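PDB 3N6X: putative glutathionylspermidine synthase from Methylobacillus flagellatus, which probably acts as an ATP-dependent ligase of the circularly permuted ATP-grasp family, perhaps a glutathionylspermidine synthase, though its substrates are not established. Local coordinates for residues V344-S350 / A401-P407; L362-V367 / M378-P382; I121-Y127 / V317-T323; D156-L160 / L341-P345. One frame throughout, in Å; residues are numbered along the deposited sequence. Where two conformers were deposited one is given.

Contact 1: residues V344-S350 / A401-P407; sequences VPTYQLS and ANYIAQP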
loop_
_atom_site.group_PDB
_atom_site.type_symbol
_atom_site.label_atom_id
_atom_site.label_comp_id
_atom_site.label_asym_id
_atom_site.label_seq_id
_atom_site.Cartn_x
_atom_site.Cartn_y
_atom_site.Cartn_z
ATOM N N VAL A 344 3.392 -7.213 13.361
ATOM C CA VAL A 344 4.758 -7.654 13.604
ATOM C C VAL A 344 5.216 -6.922 14.883
ATOM O O VAL A 344 4.980 -5.718 14.978
ATOM C CB VAL A 344 5.675 -7.308 12.382
ATOM C CG1 VAL A 344 7.137 -7.665 12.655
ATOM C CG2 VAL A 344 5.184 -7.999 11.122
ATOM N N PRO A 345 5.832 -7.604 15.897
ATOM C CA PRO A 345 6.334 -6.856 17.071
ATOM C C PRO A 345 7.278 -5.752 16.599
ATOM O O PRO A 345 8.154 -6.004 15.759
ATOM C CB PRO A 345 7.053 -7.929 17.899
ATOM C CG PRO A 345 6.459 -9.224 17.439
ATOM C CD PRO A 345 6.179 -9.036 15.987
ATOM N N THR A 346 6.970 -4.507 16.965
ATOM C CA THR A 346 7.722 -3.366 16.456
ATOM C C THR A 346 8.217 -2.496 17.569
ATOM O O THR A 346 7.450 -2.124 18.456
ATOM C CB THR A 346 6.890 -2.580 15.423
ATOM O OG1 THR A 346 6.340 -3.497 14.494
ATOM C CG2 THR A 346 7.718 -1.540 14.667
ATOM N N TYR A 347 9.508 -2.168 17.528
ATOM C CA TYR A 347 10.146 -1.312 18.522
ATOM C C TYR A 347 10.227 0.091 17.985
ATOM O O TYR A 347 10.617 0.270 16.842
ATOM C CB TYR A 347 11.562 -1.835 18.835
ATOM C CG TYR A 347 11.575 -3.240 19.394
ATOM C CD1 TYR A 347 11.414 -3.471 20.759
ATOM C CD2 TYR A 347 11.763 -4.343 18.563
ATOM C CE1 TYR A 347 11.465 -4.760 21.285
ATOM C CE2 TYR A 347 11.799 -5.638 19.078
ATOM C CZ TYR A 347 11.624 -5.844 20.438
ATOM O OH TYR A 347 11.590 -7.122 20.951
ATOM N N GLN A 348 9.828 1.091 18.779
ATOM C CA GLN A 348 9.944 2.498 18.361
ATOM C C GLN A 348 11.150 3.103 19.077
ATOM O O GLN A 348 11.104 3.310 20.288
ATOM C CB GLN A 348 8.659 3.296 18.671
ATOM C CG GLN A 348 7.436 2.885 17.822
ATOM C CD GLN A 348 6.819 1.598 18.331
ATOM O OE1 GLN A 348 6.530 1.448 19.527
ATOM N NE2 GLN A 348 6.698 0.605 17.453
ATOM N N LEU A 349 12.256 3.326 18.336
ATOM C CA LEU A 349 13.523 3.822 18.907
ATOM C C LEU A 349 13.427 5.224 19.492
ATOM O O LEU A 349 14.327 5.648 20.203
ATOM C CB LEU A 349 14.696 3.676 17.913
ATOM C CG LEU A 349 15.258 2.250 17.768
ATOM C CD1 LEU A 349 14.312 1.345 16.987
ATOM C CD2 LEU A 349 16.574 2.263 17.102
ATOM N N SER A 350 12.270 5.884 19.311
ATOM C CA SER A 350 11.953 7.152 19.969
ATOM C C SER A 350 11.675 6.906 21.472
ATOM O O SER A 350 11.614 7.859 22.246
ATOM C CB SER A 350 10.725 7.786 19.325
ATOM O OG SER A 350 9.592 6.938 19.420
ATOM N N ALA A 401 14.768 8.719 17.184
ATOM C CA ALA A 401 13.336 8.875 16.895
ATOM C C ALA A 401 12.961 8.610 15.417
ATOM O O ALA A 401 11.780 8.405 15.114
ATOM C CB ALA A 401 12.858 10.252 17.323
ATOM N N ASN A 402 13.956 8.581 14.517
ATOM C CA ASN A 402 13.719 8.323 13.090
ATOM C C ASN A 402 13.827 6.824 12.757
ATOM O O ASN A 402 13.859 6.455 11.586
ATOM C CB ASN A 402 14.686 9.163 12.208
ATOM C CG ASN A 402 14.366 9.123 10.716
ATOM O OD1 ASN A 402 13.227 9.361 10.282
ATOM N ND2 ASN A 402 15.360 8.780 9.906
ATOM N N TYR A 403 13.855 5.951 13.781
ATOM C CA TYR A 403 13.983 4.520 13.533
ATOM C C TYR A 403 12.939 3.665 14.223
ATOM O O TYR A 403 12.368 4.053 15.251
ATOM C CB TYR A 403 15.392 4.021 13.899
ATOM C CG TYR A 403 16.483 4.615 13.038
ATOM C CD1 TYR A 403 17.103 5.813 13.390
ATOM C CD2 TYR A 403 16.900 3.982 11.870
ATOM C CE1 TYR A 403 18.092 6.378 12.588
ATOM C CE2 TYR A 403 17.889 4.537 11.059
ATOM C CZ TYR A 403 18.482 5.737 11.422
ATOM O OH TYR A 403 19.464 6.281 10.633
ATOM N N ILE A 404 12.677 2.502 13.632
ATOM C CA ILE A 404 11.848 1.452 14.188
ATOM C C ILE A 404 12.612 0.176 13.965
ATOM O O ILE A 404 13.498 0.143 13.105
ATOM C CB ILE A 404 10.400 1.384 13.590
ATOM C CG1 ILE A 404 10.402 1.186 12.067
ATOM C CG2 ILE A 404 9.545 2.567 14.014
ATOM C CD1 ILE A 404 9.962 -0.187 11.655
ATOM N N ALA A 405 12.322 -0.859 14.739
ATOM C CA ALA A 405 12.994 -2.146 14.562
ATOM C C ALA A 405 12.015 -3.280 14.730
ATOM O O ALA A 405 11.052 -3.152 15.473
ATOM C CB ALA A 405 14.156 -2.292 15.545
ATOM N N GLN A 406 12.230 -4.370 14.002
ATOM C CA GLN A 406 11.372 -5.544 14.074
ATOM C C GLN A 406 12.247 -6.787 14.113
ATOM O O GLN A 406 13.378 -6.751 13.623
ATOM C CB GLN A 406 10.442 -5.597 12.843
ATOM C CG GLN A 406 9.343 -4.525 12.832
ATOM C CD GLN A 406 8.682 -4.385 11.484
ATOM O OE1 GLN A 406 9.265 -4.700 10.441
ATOM N NE2 GLN A 406 7.470 -3.843 11.469
ATOM N N PRO A 407 11.755 -7.919 14.657
ATOM C CA PRO A 407 12.550 -9.152 14.579
ATOM C C PRO A 407 12.715 -9.584 13.118
ATOM O O PRO A 407 11.852 -9.273 12.296
ATOM C CB PRO A 407 11.718 -10.158 15.373
ATOM C CG PRO A 407 10.321 -9.650 15.283
ATOM C CD PRO A 407 10.426 -8.164 15.258
HETATM O O HOH W 1 10.867 5.843 16.361
#
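Gln-406 of strand 403-407 reaches over the start of 344-350, and nearly every atom of its side chain is used. CB and CG lie beside the carbonyl of Pro-345, with Pro-345 O 3.5 Å from Gln-406 CG. Farther out, CD meets the methyl CG1 of Val-344 at 3.8 Å, the two side chains crossing at about a right angle. At the tip, NE2 donates to Thr-346 OG1 over 3.2 Å in an almost straight bond (165°) lying in the amide plane, while OE1 takes a hydrogen bond from Lys-368. Set beside its backbone N (chi1 -48°), Thr-346 OG1 accepts from Gln-406 and donates to Val-344 O at 2.6 Å, so one hydroxyl serves both segments. A valine here would probably leave Gln-406 NE2 and Val-344 O without their shared mate. Beyond it, Tyr-347 and Ala-405 form an antiparallel hydrogen-bonded pair, and Leu-349 CD1 packs on Ala-405 CB at 3.9 Å on the face covered by helix 352-360. Where Ser-350 and Ala-401 come close, a water bridges Ser-350 N, Ala-401 O and Tyr-403 O. The contact pairs the short outermost strand 347-348 with 403-407 in a four-stranded antiparallel sheet, consistent with a small ATP-grasp subdomain.

Contact 2: residues L362-V367 / M378-P382; sequences LAELVV and MLVGP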
loop_
_atom_site.group_PDB
_atom_site.type_symbol
_atom_site.label_atom_id
_atom_site.label_comp_id
_atom_site.label_asym_id
_atom_site.label_seq_id
_atom_site.Cartn_x
_atom_site.Cartn_y
_atom_site.Cartn_z
ATOM N N LEU A 362 20.978 -5.708 18.482
ATOM C CA LEU A 362 21.069 -5.211 17.107
ATOM C C LEU A 362 21.349 -6.281 16.032
ATOM O O LEU A 362 20.802 -6.191 14.934
ATOM C CB LEU A 362 22.098 -4.072 17.036
ATOM C CG LEU A 362 21.918 -3.045 15.919
ATOM C CD1 LEU A 362 20.616 -2.281 16.066
ATOM C CD2 LEU A 362 23.071 -2.062 15.901
ATOM N N ALA A 363 22.185 -7.292 16.349
ATOM C CA ALA A 363 22.567 -8.346 15.388
ATOM C C ALA A 363 21.446 -9.401 15.142
ATOM O O ALA A 363 21.654 -10.350 14.378
ATOM C CB ALA A 363 23.846 -9.034 15.854
ATOM N N GLU A 364 20.277 -9.241 15.813
ATOM C CA GLU A 364 19.145 -10.170 15.704
ATOM C C GLU A 364 17.921 -9.498 15.084
ATOM O O GLU A 364 16.910 -10.166 14.835
ATOM C CB GLU A 364 18.771 -10.711 17.093
ATOM C CG GLU A 364 19.820 -11.608 17.719
ATOM C CD GLU A 364 19.680 -11.732 19.224
ATOM O OE1 GLU A 364 18.686 -12.341 19.683
ATOM O OE2 GLU A 364 20.553 -11.195 19.947
ATOM N N LEU A 365 18.000 -8.182 14.846
ATOM C CA LEU A 365 16.852 -7.395 14.409
ATOM C C LEU A 365 17.032 -6.746 13.064
ATOM O O LEU A 365 18.139 -6.726 12.516
ATOM C CB LEU A 365 16.524 -6.308 15.465
ATOM C CG LEU A 365 16.292 -6.787 16.893
ATOM C CD1 LEU A 365 16.358 -5.632 17.861
ATOM C CD2 LEU A 365 14.966 -7.522 17.024
ATOM N N VAL A 366 15.928 -6.172 12.540
ATOM C CA VAL A 366 15.889 -5.404 11.305
ATOM C C VAL A 366 15.528 -3.984 11.692
ATOM O O VAL A 366 14.481 -3.763 12.304
ATOM C CB VAL A 366 14.864 -5.992 10.283
ATOM C CG1 VAL A 366 14.663 -5.047 9.099
ATOM C CG2 VAL A 366 15.298 -7.371 9.806
ATOM N N VAL A 367 16.395 -3.025 11.379
ATOM C CA VAL A 367 16.145 -1.627 11.737
ATOM C C VAL A 367 15.896 -0.823 10.490
ATOM O O VAL A 367 16.598 -1.004 9.506
ATOM C CB VAL A 367 17.284 -1.028 12.618
ATOM C CG1 VAL A 367 16.897 0.341 13.161
ATOM C CG2 VAL A 367 17.652 -1.976 13.754
HETATM N N MSE A 378 18.519 0.893 6.024
HETATM C CA MSE A 378 17.993 -0.337 6.615
HETATM C C MSE A 378 19.132 -1.277 6.998
HETATM O O MSE A 378 20.018 -1.540 6.175
HETATM C CB MSE A 378 17.018 -1.039 5.640
HETATM C CG MSE A 378 16.686 -2.483 6.030
HETATM SE SE MSE A 378 15.180 -3.216 5.035
HETATM C CE MSE A 378 15.469 -5.090 5.360
ATOM N N LEU A 379 19.096 -1.814 8.226
ATOM C CA LEU A 379 20.110 -2.754 8.680
ATOM C C LEU A 379 19.519 -4.131 8.935
ATOM O O LEU A 379 18.541 -4.251 9.663
ATOM C CB LEU A 379 20.824 -2.233 9.948
ATOM C CG LEU A 379 21.709 -3.257 10.689
ATOM C CD1 LEU A 379 23.150 -3.184 10.217
ATOM C CD2 LEU A 379 21.623 -3.074 12.172
ATOM N N VAL A 380 20.142 -5.175 8.368
ATOM C CA VAL A 380 19.749 -6.548 8.626
ATOM C C VAL A 380 20.781 -7.145 9.576
ATOM O O VAL A 380 21.851 -7.579 9.149
ATOM C CB VAL A 380 19.564 -7.386 7.325
ATOM C CG1 VAL A 380 19.085 -8.801 7.646
ATOM C CG2 VAL A 380 18.602 -6.700 6.364
ATOM N N GLY A 381 20.477 -7.064 10.868
ATOM C CA GLY A 381 21.330 -7.538 11.953
ATOM C C GLY A 381 22.021 -8.869 11.716
ATOM O O GLY A 381 23.244 -8.947 11.848
ATOM N N PRO A 382 21.279 -9.954 11.351
ATOM C CA PRO A 382 21.947 -11.257 11.144
ATOM C C PRO A 382 22.854 -11.307 9.905
ATOM O O PRO A 382 23.718 -12.180 9.816
ATOM C CB PRO A 382 20.776 -12.250 11.041
ATOM C CG PRO A 382 19.569 -11.497 11.547
ATOM C CD PRO A 382 19.816 -10.078 11.191
#
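Leu-362 and Leu-379 meet because each holds CG trans to its own backbone N (chi1 -154° and 168°), which swings the two isobutyl groups into one another at about a right angle, with Leu-362 CG 3.8 Å from Leu-379 CD2. The selenomethionine Met-378 is extended through all its torsions, and that reach carries its terminal methyl CE to Val-366 CG1, 3.8 Å away. These contacts lie on different faces of the ribbon. Leu-379 shares its side with Val-367, where Phe-392 of helix 386-398 packs on both, while Val-366 and Val-380 point to the other.

Between the faces runs the backbone ladder. Val-367 and Leu-379 form a hydrogen-bonded pair, with Val-367 N to Leu-379 O at 3.0 Å and Leu-379 N to Val-367 O at 2.9 Å. Val-366 and Val-380 are the neighbouring non-hydrogen-bonded pair. The last rung is Gly-381 N to Leu-365 O, 2.9 Å long. Here the chains close to a CA-CA distance of 3.7 Å between Ala-363 and Gly-381, and a CB on the glycine would run into Leu-362 O and Leu-365 O. Pro-382 follows, laying its ring against Ala-363 O, 3.7 Å from CG.

With strand axes 169° apart and only a short connection between them, the pair is an antiparallel beta hairpin. Its glycine-rich loop recalls the flexible loop that closes over the nucleotide in ATP-grasp enzymes, and probably corresponds to it.

Contact 3: residues I121-Y127 / V317-T323; sequences ILANAQY and VADDKDT
Val-317 gives up the largest area here, its side chain set among Ile-121, Gln-126 and Tyr-127. Its methyl CG2, trans to the backbone N, does most of the touching: it lies 3.9 Å from Ile-121 CG1 and equally far from Tyr-127 CB, near the plane of the tyrosine ring at its edge. Gln-126 CB, from 121-127, rests against Val-317 N.

Ile-121 continues the apolar patch. Its side chain crosses that of Thr-323 at about a right angle, CD1 lying 3.6 Å from the methyl CG2 of Thr-323 and also beside OG1, a hydroxyl already engaged in donating to Val-317 O at 2.7 Å. Phe-101 of helix 81-105 packs on both Ile-121 and Thr-323.

Asn-124 supplies the polar part. Its amide and the carboxylate of Asp-320 approach from opposite directions with their planes 90° apart, and ND2 makes a weak hydrogen bond of 3.0 Å to Asp-320 OD2. The other end of the amide is held as well: OD1 accepts from Gln-126 N at 3.0 Å, on a lone pair, which fixes the rotation of the group. Asp-320 OD2 in turn receives Asp-322 N, 2.9 Å away and above the carboxylate plane, so two donors grip that oxygen. A leucine in place of Asn-124 would probably deprive Asp-320 OD2 of one donor and Gln-126 N of its acceptor, leaving the turn less firmly set.

Two Asx turns, at Asn-124 and at Asp-320, thus face each other, the first starting at the same residue as the type I beta turn from Asn-124 to Tyr-127, and dock a loop against the end of helix 316-319.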
loop_
_atom_site.group_PDB
_atom_site.type_symbol
_atom_site.label_atom_id
_atom_site.label_comp_id
_atom_site.label_asym_id
_atom_site.label_seq_id
_atom_site.Cartn_x
_atom_site.Cartn_y
_atom_site.Cartn_z
ATOM N N ILE A 121 -1.406 9.896 21.986
ATOM C CA ILE A 121 -1.723 9.883 20.549
ATOM C C ILE A 121 -2.113 11.300 20.061
ATOM O O ILE A 121 -1.902 11.632 18.900
ATOM C CB ILE A 121 -2.831 8.815 20.224
ATOM C CG1 ILE A 121 -2.867 8.485 18.732
ATOM C CG2 ILE A 121 -4.226 9.245 20.734
ATOM C CD1 ILE A 121 -3.146 7.091 18.446
ATOM N N LEU A 122 -2.660 12.125 20.964
ATOM C CA LEU A 122 -3.088 13.492 20.657
ATOM C C LEU A 122 -1.898 14.457 20.485
ATOM O O LEU A 122 -2.093 15.598 20.067
ATOM C CB LEU A 122 -4.081 14.003 21.722
ATOM C CG LEU A 122 -5.307 13.117 21.970
ATOM C CD1 LEU A 122 -6.212 13.722 23.028
ATOM C CD2 LEU A 122 -6.089 12.883 20.689
ATOM N N ALA A 123 -0.662 13.983 20.786
ATOM C CA ALA A 123 0.573 14.754 20.568
ATOM C C ALA A 123 1.075 14.537 19.132
ATOM O O ALA A 123 1.955 15.263 18.670
ATOM C CB ALA A 123 1.650 14.331 21.568
ATOM N N ASN A 124 0.498 13.546 18.423
ATOM C CA ASN A 124 0.879 13.222 17.056
ATOM C C ASN A 124 0.539 14.352 16.096
ATOM O O ASN A 124 -0.588 14.855 16.104
ATOM C CB ASN A 124 0.229 11.919 16.609
ATOM C CG ASN A 124 0.983 11.228 15.515
ATOM O OD1 ASN A 124 1.227 11.788 14.436
ATOM N ND2 ASN A 124 1.380 9.998 15.771
ATOM N N ALA A 125 1.528 14.753 15.265
ATOM C CA ALA A 125 1.396 15.836 14.275
ATOM C C ALA A 125 0.390 15.481 13.207
ATOM O O ALA A 125 -0.181 16.373 12.572
ATOM C CB ALA A 125 2.744 16.116 13.631
ATOM N N GLN A 126 0.151 14.171 13.016
ATOM C CA GLN A 126 -0.810 13.669 12.035
ATOM C C GLN A 126 -2.264 13.762 12.536
ATOM O O GLN A 126 -3.192 13.697 11.726
ATOM C CB GLN A 126 -0.446 12.243 11.609
ATOM C CG GLN A 126 0.800 12.169 10.722
ATOM C CD GLN A 126 0.670 13.036 9.494
ATOM O OE1 GLN A 126 -0.307 12.958 8.747
ATOM N NE2 GLN A 126 1.638 13.906 9.282
ATOM N N TYR A 127 -2.461 13.953 13.860
ATOM C CA TYR A 127 -3.793 14.172 14.415
ATOM C C TYR A 127 -4.185 15.611 14.087
ATOM O O TYR A 127 -3.458 16.530 14.450
ATOM C CB TYR A 127 -3.823 13.923 15.948
ATOM C CG TYR A 127 -5.154 14.275 16.586
ATOM C CD1 TYR A 127 -6.199 13.355 16.622
ATOM C CD2 TYR A 127 -5.407 15.567 17.057
ATOM C CE1 TYR A 127 -7.447 13.693 17.152
ATOM C CE2 TYR A 127 -6.652 15.916 17.585
ATOM C CZ TYR A 127 -7.666 14.972 17.639
ATOM O OH TYR A 127 -8.890 15.310 18.161
ATOM N N VAL A 317 -2.980 9.904 11.434
ATOM C CA VAL A 317 -2.906 9.485 12.825
ATOM C C VAL A 317 -3.081 7.951 12.968
ATOM O O VAL A 317 -2.559 7.371 13.914
ATOM C CB VAL A 317 -3.866 10.305 13.740
ATOM C CG1 VAL A 317 -5.335 9.944 13.496
ATOM C CG2 VAL A 317 -3.504 10.136 15.211
ATOM N N ALA A 318 -3.754 7.297 11.994
ATOM C CA ALA A 318 -4.003 5.846 12.040
ATOM C C ALA A 318 -2.866 4.983 11.438
ATOM O O ALA A 318 -2.710 3.824 11.834
ATOM C CB ALA A 318 -5.320 5.522 11.372
ATOM N N ASP A 319 -2.090 5.525 10.493
ATOM C CA ASP A 319 -1.005 4.741 9.914
ATOM C C ASP A 319 0.385 5.206 10.346
ATOM O O ASP A 319 1.382 4.675 9.861
ATOM C CB ASP A 319 -1.130 4.636 8.384
ATOM C CG ASP A 319 -0.922 5.941 7.647
ATOM O OD1 ASP A 319 -0.832 6.992 8.316
ATOM O OD2 ASP A 319 -0.895 5.916 6.401
ATOM N N ASP A 320 0.452 6.158 11.301
ATOM C CA ASP A 320 1.710 6.585 11.917
ATOM C C ASP A 320 2.360 5.398 12.670
ATOM O O ASP A 320 1.655 4.584 13.268
ATOM C CB ASP A 320 1.475 7.743 12.898
ATOM C CG ASP A 320 2.765 8.290 13.476
ATOM O OD1 ASP A 320 3.426 9.100 12.790
ATOM O OD2 ASP A 320 3.158 7.843 14.576
ATOM N N LYS A 321 3.693 5.321 12.641
ATOM C CA LYS A 321 4.468 4.249 13.277
ATOM C C LYS A 321 4.109 4.028 14.764
ATOM O O LYS A 321 4.101 2.882 15.218
ATOM C CB LYS A 321 5.990 4.461 13.058
ATOM C CG LYS A 321 6.760 5.060 14.251
ATOM C CD LYS A 321 6.873 6.579 14.190
ATOM C CE LYS A 321 8.151 7.083 14.835
ATOM N NZ LYS A 321 8.176 6.867 16.308
ATOM N N ASP A 322 3.724 5.109 15.488
ATOM C CA ASP A 322 3.342 5.000 16.899
ATOM C C ASP A 322 1.920 4.481 17.122
ATOM O O ASP A 322 1.596 4.048 18.235
ATOM C CB ASP A 322 3.558 6.324 17.638
ATOM C CG ASP A 322 5.021 6.701 17.817
ATOM O OD1 ASP A 322 5.865 5.776 17.977
ATOM O OD2 ASP A 322 5.320 7.908 17.828
ATOM N N THR A 323 1.062 4.534 16.091
ATOM C CA THR A 323 -0.324 4.055 16.233
ATOM C C THR A 323 -0.439 2.600 15.798
ATOM O O THR A 323 -1.286 1.877 16.307
ATOM C CB THR A 323 -1.289 4.971 15.480
ATOM O OG1 THR A 323 -1.031 6.316 15.857
ATOM C CG2 THR A 323 -2.735 4.652 15.767
#

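Contact 4: residues D156-L160 / L341-P345; sequences DFYVL and LSNVP
Val-159, which has the most surface buried in this contact, crosses Leu-341 at about a right angle, with Val-159 CG2 3.8 Å from Leu-341 CB and almost as near to CD1. Beside them, the CD2 methyl of Leu-341 reaches back to Phe-157 CB at 4.1 Å. A second apolar cluster lies on the other side of the strand, where the CG2 methyl of Val-344 sits between two residues, 3.7 Å from Tyr-158 CB and 3.7 Å from Leu-160 CD2. That methyl is placed there by its position trans to the carbonyl carbon of Val-344.

Toward the rim, the ring of Tyr-158 turns its edge to the backbone: CD1 lies 3.6 Å from Asn-343 O, which is in the ring plane, and 3.8 Å from Ser-342 CB. The backbones themselves are joined by one bond, Val-159 N to Ser-342 O, 2.9 Å long, helped by a CA-H...O contact from Tyr-158. Farther out, Tyr-324 OH links Val-159 O and Val-344 N, and Asn-343 is held by Tyr-324 O and Arg-94. Ser-342 OG meets a glycerol, probably from the crystallisation liquor.

A single direct bond between parallel strands from segments 181 residues apart in the chain suggests that 342-343 is attached to the sheet largely by apolar packing, with the Tyr-324 hydroxyl spanning the gap where the two backbones diverge.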
loop_
_atom_site.group_PDB
_atom_site.type_symbol
_atom_site.label_atom_id
_atom_site.label_comp_id
_atom_site.label_asym_id
_atom_site.label_seq_id
_atom_site.Cartn_x
_atom_site.Cartn_y
_atom_site.Cartn_z
ATOM N N ASP A 156 0.414 -18.514 7.208
ATOM C CA ASP A 156 0.979 -17.453 8.055
ATOM C C ASP A 156 1.246 -16.148 7.282
ATOM O O ASP A 156 2.097 -16.120 6.390
ATOM C CB ASP A 156 2.253 -17.939 8.772
ATOM C CG ASP A 156 2.035 -19.166 9.639
ATOM O OD1 ASP A 156 1.489 -19.015 10.757
ATOM O OD2 ASP A 156 2.408 -20.279 9.197
ATOM N N PHE A 157 0.511 -15.071 7.631
ATOM C CA PHE A 157 0.655 -13.753 7.008
ATOM C C PHE A 157 0.764 -12.654 8.054
ATOM O O PHE A 157 0.002 -12.654 9.026
ATOM C CB PHE A 157 -0.528 -13.458 6.073
ATOM C CG PHE A 157 -0.433 -14.119 4.724
ATOM C CD1 PHE A 157 0.231 -13.494 3.671
ATOM C CD2 PHE A 157 -1.021 -15.357 4.493
ATOM C CE1 PHE A 157 0.320 -14.108 2.417
ATOM C CE2 PHE A 157 -0.930 -15.971 3.239
ATOM C CZ PHE A 157 -0.263 -15.342 2.208
ATOM N N TYR A 158 1.674 -11.685 7.835
ATOM C CA TYR A 158 1.871 -10.554 8.747
ATOM C C TYR A 158 1.668 -9.221 8.053
ATOM O O TYR A 158 2.209 -9.010 6.966
ATOM C CB TYR A 158 3.280 -10.583 9.352
ATOM C CG TYR A 158 3.530 -11.743 10.278
ATOM C CD1 TYR A 158 3.277 -11.637 11.644
ATOM C CD2 TYR A 158 4.093 -12.924 9.810
ATOM C CE1 TYR A 158 3.544 -12.693 12.513
ATOM C CE2 TYR A 158 4.337 -13.997 10.663
ATOM C CZ TYR A 158 4.085 -13.870 12.019
ATOM O OH TYR A 158 4.340 -14.930 12.857
ATOM N N VAL A 159 0.971 -8.276 8.718
ATOM C CA VAL A 159 0.846 -6.908 8.188
ATOM C C VAL A 159 2.082 -6.128 8.627
ATOM O O VAL A 159 2.288 -5.943 9.820
ATOM C CB VAL A 159 -0.455 -6.191 8.643
ATOM C CG1 VAL A 159 -0.491 -4.752 8.129
ATOM C CG2 VAL A 159 -1.697 -6.960 8.209
ATOM N N LEU A 160 2.914 -5.699 7.681
ATOM C CA LEU A 160 4.112 -4.917 8.012
ATOM C C LEU A 160 3.776 -3.458 8.305
ATOM O O LEU A 160 4.447 -2.826 9.121
ATOM C CB LEU A 160 5.123 -4.956 6.848
ATOM C CG LEU A 160 6.092 -6.127 6.777
ATOM C CD1 LEU A 160 7.222 -5.801 5.848
ATOM C CD2 LEU A 160 6.665 -6.456 8.126
ATOM N N LEU A 341 -5.356 -11.103 10.734
ATOM C CA LEU A 341 -3.951 -10.900 10.341
ATOM C C LEU A 341 -3.142 -10.369 11.515
ATOM O O LEU A 341 -3.631 -9.532 12.273
ATOM C CB LEU A 341 -3.847 -9.931 9.147
ATOM C CG LEU A 341 -4.593 -10.330 7.870
ATOM C CD1 LEU A 341 -4.542 -9.200 6.843
ATOM C CD2 LEU A 341 -4.038 -11.628 7.276
ATOM N N SER A 342 -1.907 -10.829 11.657
ATOM C CA SER A 342 -1.078 -10.419 12.786
ATOM C C SER A 342 -0.209 -9.249 12.475
ATOM O O SER A 342 0.356 -9.163 11.386
ATOM C CB SER A 342 -0.201 -11.573 13.268
ATOM O OG SER A 342 -0.953 -12.505 14.023
ATOM N N ASN A 343 -0.007 -8.396 13.484
ATOM C CA ASN A 343 0.967 -7.328 13.457
ATOM C C ASN A 343 2.350 -7.964 13.645
ATOM O O ASN A 343 2.457 -9.120 14.071
ATOM C CB ASN A 343 0.710 -6.363 14.618
ATOM C CG ASN A 343 0.069 -5.055 14.232
ATOM O OD1 ASN A 343 -0.657 -4.944 13.237
ATOM N ND2 ASN A 343 0.290 -4.039 15.045
ATOM N N VAL A 344 3.392 -7.213 13.361
ATOM C CA VAL A 344 4.758 -7.654 13.604
ATOM C C VAL A 344 5.216 -6.922 14.883
ATOM O O VAL A 344 4.980 -5.718 14.978
ATOM C CB VAL A 344 5.675 -7.308 12.382
ATOM C CG1 VAL A 344 7.137 -7.665 12.655
ATOM C CG2 VAL A 344 5.184 -7.999 11.122
ATOM N N PRO A 345 5.832 -7.604 15.897
ATOM C CA PRO A 345 6.334 -6.856 17.071
ATOM C C PRO A 345 7.278 -5.752 16.599
ATOM O O PRO A 345 8.154 -6.004 15.759
ATOM C CB PRO A 345 7.053 -7.929 17.899
ATOM C CG PRO A 345 6.459 -9.224 17.439
ATOM C CD PRO A 345 6.179 -9.036 15.987
#

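Contacts 1 and 2 belong to one antiparallel sheet, where 403-407 and 365-369 are neighbours, while contact 4 fastens 341-345 to the larger mixed sheet; Val-344 serves contacts 1 and 4, so the chain passes from one sheet to the other. All four are partly buried; the centre of contact 4 lies nearest the chain's centre, about 15 Å, and that of contact 2 farthest, about 24 Å. Their chemistry follows the kind of element joined rather than depth. Contacts 1 and 2 rest on backbone ladders, contact 4 on apolar packing with one bond, and contact 3, a loop docking, on packing round Val-317 beside one weak amide-to-carboxylate bond. Contact 3 touches contact 1 through Lys-321 and Asp-322.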